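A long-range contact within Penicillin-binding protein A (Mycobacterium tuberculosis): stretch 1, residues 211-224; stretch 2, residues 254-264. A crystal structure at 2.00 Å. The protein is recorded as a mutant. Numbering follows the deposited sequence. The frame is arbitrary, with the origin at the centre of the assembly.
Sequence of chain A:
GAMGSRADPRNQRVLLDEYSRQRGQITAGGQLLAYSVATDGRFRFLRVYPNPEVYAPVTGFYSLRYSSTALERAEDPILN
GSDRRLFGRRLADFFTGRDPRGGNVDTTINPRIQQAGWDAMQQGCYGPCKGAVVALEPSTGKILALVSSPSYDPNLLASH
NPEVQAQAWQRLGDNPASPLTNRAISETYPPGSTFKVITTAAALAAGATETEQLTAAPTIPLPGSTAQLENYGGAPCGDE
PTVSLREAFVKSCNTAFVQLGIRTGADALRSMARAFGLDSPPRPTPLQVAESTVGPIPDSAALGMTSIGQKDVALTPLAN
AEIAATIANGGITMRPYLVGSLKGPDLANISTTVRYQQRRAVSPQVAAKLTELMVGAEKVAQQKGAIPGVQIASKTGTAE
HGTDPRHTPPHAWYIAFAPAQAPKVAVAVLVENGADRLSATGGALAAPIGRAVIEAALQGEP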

# COMPACT_ATOMS: atom_id res chain seq x y z
N THR A 211 6.12 27.32 11.89
CA THR A 211 7.25 28.09 12.39
C THR A 211 7.35 28.05 13.90
O THR A 211 8.30 28.57 14.45
CB THR A 211 7.22 29.57 11.93
OG1 THR A 211 6.91 30.41 13.05
CG2 THR A 211 6.23 29.80 10.80
N GLU A 212 6.37 27.43 14.57
CA GLU A 212 6.40 27.38 16.02
C GLU A 212 7.48 26.43 16.52
O GLU A 212 7.85 25.47 15.83
CB GLU A 212 5.03 27.02 16.61
CG GLU A 212 4.64 25.56 16.43
CD GLU A 212 4.03 24.98 17.68
OE1 GLU A 212 4.37 25.44 18.80
OE2 GLU A 212 3.21 24.05 17.54
N GLN A 213 7.96 26.69 17.73
CA GLN A 213 9.19 26.09 18.22
C GLN A 213 8.93 24.86 19.08
O GLN A 213 8.11 24.89 19.99
CB GLN A 213 10.00 27.14 18.98
CG GLN A 213 10.43 28.33 18.10
CD GLN A 213 11.39 27.92 16.99
OE1 GLN A 213 11.10 28.09 15.81
NE2 GLN A 213 12.52 27.34 17.38
N LEU A 214 9.64 23.77 18.77
CA LEU A 214 9.54 22.52 19.53
C LEU A 214 10.93 22.05 19.97
O LEU A 214 11.94 22.44 19.37
CB LEU A 214 8.89 21.42 18.68
CG LEU A 214 7.54 21.72 18.05
CD1 LEU A 214 7.24 20.71 16.92
CD2 LEU A 214 6.47 21.70 19.11
N THR A 215 10.96 21.19 20.98
CA THR A 215 12.22 20.71 21.54
C THR A 215 13.14 20.09 20.48
O THR A 215 12.69 19.38 19.58
CB THR A 215 12.03 19.74 22.73
OG1 THR A 215 13.32 19.33 23.21
CG2 THR A 215 11.23 18.49 22.33
N ALA A 216 14.43 20.40 20.61
CA ALA A 216 15.46 19.82 19.77
C ALA A 216 16.22 18.74 20.55
O ALA A 216 17.15 18.14 20.02
CB ALA A 216 16.42 20.90 19.28
N ALA A 217 15.79 18.50 21.80
CA ALA A 217 16.45 17.57 22.73
C ALA A 217 16.60 16.17 22.16
O ALA A 217 15.69 15.68 21.51
CB ALA A 217 15.69 17.52 24.08
N PRO A 218 17.76 15.52 22.41
CA PRO A 218 18.05 14.17 21.92
C PRO A 218 17.21 13.07 22.61
O PRO A 218 17.04 12.00 22.04
CB PRO A 218 19.53 13.99 22.24
CG PRO A 218 19.79 14.89 23.39
CD PRO A 218 18.90 16.08 23.17
N THR A 219 16.72 13.34 23.81
CA THR A 219 15.79 12.43 24.50
C THR A 219 14.66 13.21 25.17
O THR A 219 14.82 14.39 25.48
CB THR A 219 16.46 11.53 25.56
OG1 THR A 219 16.91 12.33 26.67
CG2 THR A 219 17.63 10.72 24.97
N ILE A 220 13.53 12.53 25.38
CA ILE A 220 12.35 13.11 26.00
C ILE A 220 11.70 12.04 26.89
O ILE A 220 11.42 10.93 26.42
CB ILE A 220 11.35 13.66 24.92
CG1 ILE A 220 10.25 14.51 25.55
CG2 ILE A 220 10.75 12.53 24.05
CD1 ILE A 220 9.39 15.25 24.50
N PRO A 221 11.47 12.36 28.19
CA PRO A 221 10.79 11.39 29.03
C PRO A 221 9.34 11.23 28.58
O PRO A 221 8.73 12.20 28.12
CB PRO A 221 10.85 12.02 30.43
CG PRO A 221 11.03 13.48 30.19
CD PRO A 221 11.82 13.59 28.92
N LEU A 222 8.81 10.02 28.68
CA LEU A 222 7.38 9.82 28.44
C LEU A 222 6.63 10.01 29.75
O LEU A 222 7.04 9.44 30.76
CB LEU A 222 7.13 8.42 27.86
CG LEU A 222 7.54 8.18 26.42
CD1 LEU A 222 7.34 6.70 26.06
CD2 LEU A 222 6.75 9.07 25.47
N PRO A 223 5.53 10.79 29.73
CA PRO A 223 4.85 11.15 30.99
C PRO A 223 4.22 9.93 31.64
O PRO A 223 3.72 9.05 30.95
CB PRO A 223 3.75 12.13 30.56
CG PRO A 223 3.94 12.37 29.09
CD PRO A 223 4.85 11.33 28.54
N GLY A 224 4.27 9.87 32.96
CA GLY A 224 3.66 8.77 33.71
C GLY A 224 4.26 7.41 33.41
O GLY A 224 3.57 6.40 33.54
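Stretch 2 (254-264) NTAFVQLGIRT

Stretch 2 is helical from Asn 254 to Thr 264: its phi/psi pairs run from -57/-46 to -71/-39, and i to i+4 backbone bonds continue from Val 258 N to Asn 254 O (2.9 Å) through to Thr 264 N to Leu 260 O (2.8 Å). Against it, stretch 1 supplies two short strands, 213-215 and 219-221, joined by a turn. The helix crosses the first at 113°, with a closest axial approach of 7.1 Å, and runs at only 29° to the N-to-C direction of the second, 8.1 Å away. The CA of Thr 215 lies 5.2 Å from the CA of Ala 256, and the CA of Ile 220 lies 5.8 Å from the CA of Thr 255; toward the C-terminal end the chains diverge, the CA of Pro 223 and the CA of Ile 262 being 9.3 Å apart. Together the stretches bury 685 Å².

Two direct hydrogen bonds join helix side chains to the backbone of stretch 1. Thr 215 N donates to Gln 259 OE1 at 2.9 Å, nearly linear at 173°; an extended Gln 259, with chi1 and chi2 both t, carries its carboxamide to the strand. One turn earlier, Thr 255 in the p rotamer donates from OG1 to Ala 217 O at 2.6 Å. The same hydroxyl accepts from water 1 (OG1 to water oxygen, 2.7 Å), which also donates to Thr 215 O at 3.0 Å, so the water bridges helix and strand. Within stretch 1, Ala 217 N donates to Thr 215 OG1 (3.0 Å, 158°), tying the turn back to the strand that precedes it.

Apolar packing follows the helix. Leu 214 sits beside Ala 256, CB to CB at 4.0 Å, and its CD1 reaches Leu 260 CB at 4.2 Å. Ile 220 spans about one turn of the helix: its CG2 is 3.6 Å from Thr 255 CG2 and 3.8 Å from Val 258 CG1, while its CD1 lies 3.9 Å from Gln 259 CB. Leu 222 has a CB pointing sideways, but the end of its side chain comes nearer, bringing CD2 to 4.0 Å from Val 258 CG1. Pro 223 CD meets Ile 262 CD1 at 3.9 Å.

Charge contributes at longer range. Glu 212 OE1 and Arg 263 NE are 4.3 Å apart, opposite charges beyond salt-bridge distance. The Arg 263 guanidinium has Gln 213 O near its plane, at its edge, 4.4 Å from NH2, while Leu 214 CD2 approaches NH2 obliquely at 3.9 Å.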

# COMPACT_ATOMS: atom_id res chain seq x y z
N ASN A 254 12.29 12.80 16.36
CA ASN A 254 11.30 12.11 17.20
C ASN A 254 10.77 12.90 18.39
O ASN A 254 9.57 12.89 18.66
CB ASN A 254 11.86 10.78 17.72
CG ASN A 254 11.92 9.72 16.64
OD1 ASN A 254 11.16 9.74 15.66
ND2 ASN A 254 12.85 8.78 16.80
N THR A 255 11.66 13.53 19.14
CA THR A 255 11.27 14.15 20.41
C THR A 255 10.33 15.35 20.20
O THR A 255 9.40 15.57 21.00
CB THR A 255 12.50 14.51 21.26
OG1 THR A 255 13.32 15.45 20.56
CG2 THR A 255 13.32 13.25 21.57
N ALA A 256 10.56 16.09 19.13
CA ALA A 256 9.68 17.16 18.70
C ALA A 256 8.26 16.69 18.40
O ALA A 256 7.30 17.38 18.72
CB ALA A 256 10.27 17.89 17.49
N PHE A 257 8.11 15.51 17.78
CA PHE A 257 6.78 14.98 17.51
C PHE A 257 6.12 14.30 18.71
O PHE A 257 4.89 14.29 18.83
CB PHE A 257 6.79 14.11 16.25
CG PHE A 257 6.88 14.93 15.01
CD1 PHE A 257 5.73 15.47 14.44
CD2 PHE A 257 8.12 15.26 14.46
CE1 PHE A 257 5.81 16.28 13.31
CE2 PHE A 257 8.20 16.07 13.34
CZ PHE A 257 7.04 16.58 12.76
N VAL A 258 6.93 13.76 19.62
CA VAL A 258 6.42 13.26 20.89
C VAL A 258 5.80 14.45 21.63
O VAL A 258 4.64 14.41 22.06
CB VAL A 258 7.53 12.59 21.73
CG1 VAL A 258 7.06 12.31 23.17
CG2 VAL A 258 7.99 11.29 21.06
N GLN A 259 6.57 15.53 21.74
CA GLN A 259 6.11 16.76 22.39
C GLN A 259 4.87 17.34 21.67
O GLN A 259 3.88 17.67 22.31
CB GLN A 259 7.25 17.78 22.45
CG GLN A 259 6.93 19.04 23.25
CD GLN A 259 7.98 20.10 23.07
OE1 GLN A 259 8.40 20.40 21.96
NE2 GLN A 259 8.42 20.67 24.18
N LEU A 260 4.93 17.40 20.34
CA LEU A 260 3.83 17.95 19.55
C LEU A 260 2.54 17.13 19.68
O LEU A 260 1.46 17.70 19.83
CB LEU A 260 4.23 18.09 18.08
CG LEU A 260 3.14 18.64 17.13
CD1 LEU A 260 2.83 20.10 17.45
CD2 LEU A 260 3.52 18.47 15.66
N GLY A 261 2.65 15.81 19.60
CA GLY A 261 1.48 14.94 19.69
C GLY A 261 0.82 14.99 21.06
O GLY A 261 -0.41 15.08 21.17
N ILE A 262 1.62 14.93 22.10
CA ILE A 262 1.09 15.07 23.46
C ILE A 262 0.38 16.43 23.61
O ILE A 262 -0.71 16.50 24.17
CB ILE A 262 2.17 14.83 24.54
CG1 ILE A 262 2.57 13.35 24.55
CG2 ILE A 262 1.69 15.29 25.94
CD1 ILE A 262 3.92 13.06 25.22
N ARG A 263 0.98 17.49 23.06
CA ARG A 263 0.36 18.82 23.10
C ARG A 263 -0.97 18.83 22.34
O ARG A 263 -1.96 19.42 22.79
CB ARG A 263 1.29 19.85 22.47
CG ARG A 263 0.94 21.29 22.79
CD ARG A 263 1.39 22.24 21.68
NE ARG A 263 2.81 22.63 21.65
CZ ARG A 263 3.68 22.61 22.66
NH1 ARG A 263 3.34 22.20 23.88
NH2 ARG A 263 4.93 23.02 22.44
N THR A 264 -1.00 18.17 21.19
CA THR A 264 -2.17 18.17 20.32
C THR A 264 -3.31 17.35 20.94
O THR A 264 -4.49 17.74 20.86
CB THR A 264 -1.80 17.69 18.90
OG1 THR A 264 -0.75 18.55 18.39
CG2 THR A 264 -2.99 17.76 17.96
O HOH W 1 13.74 16.88 18.29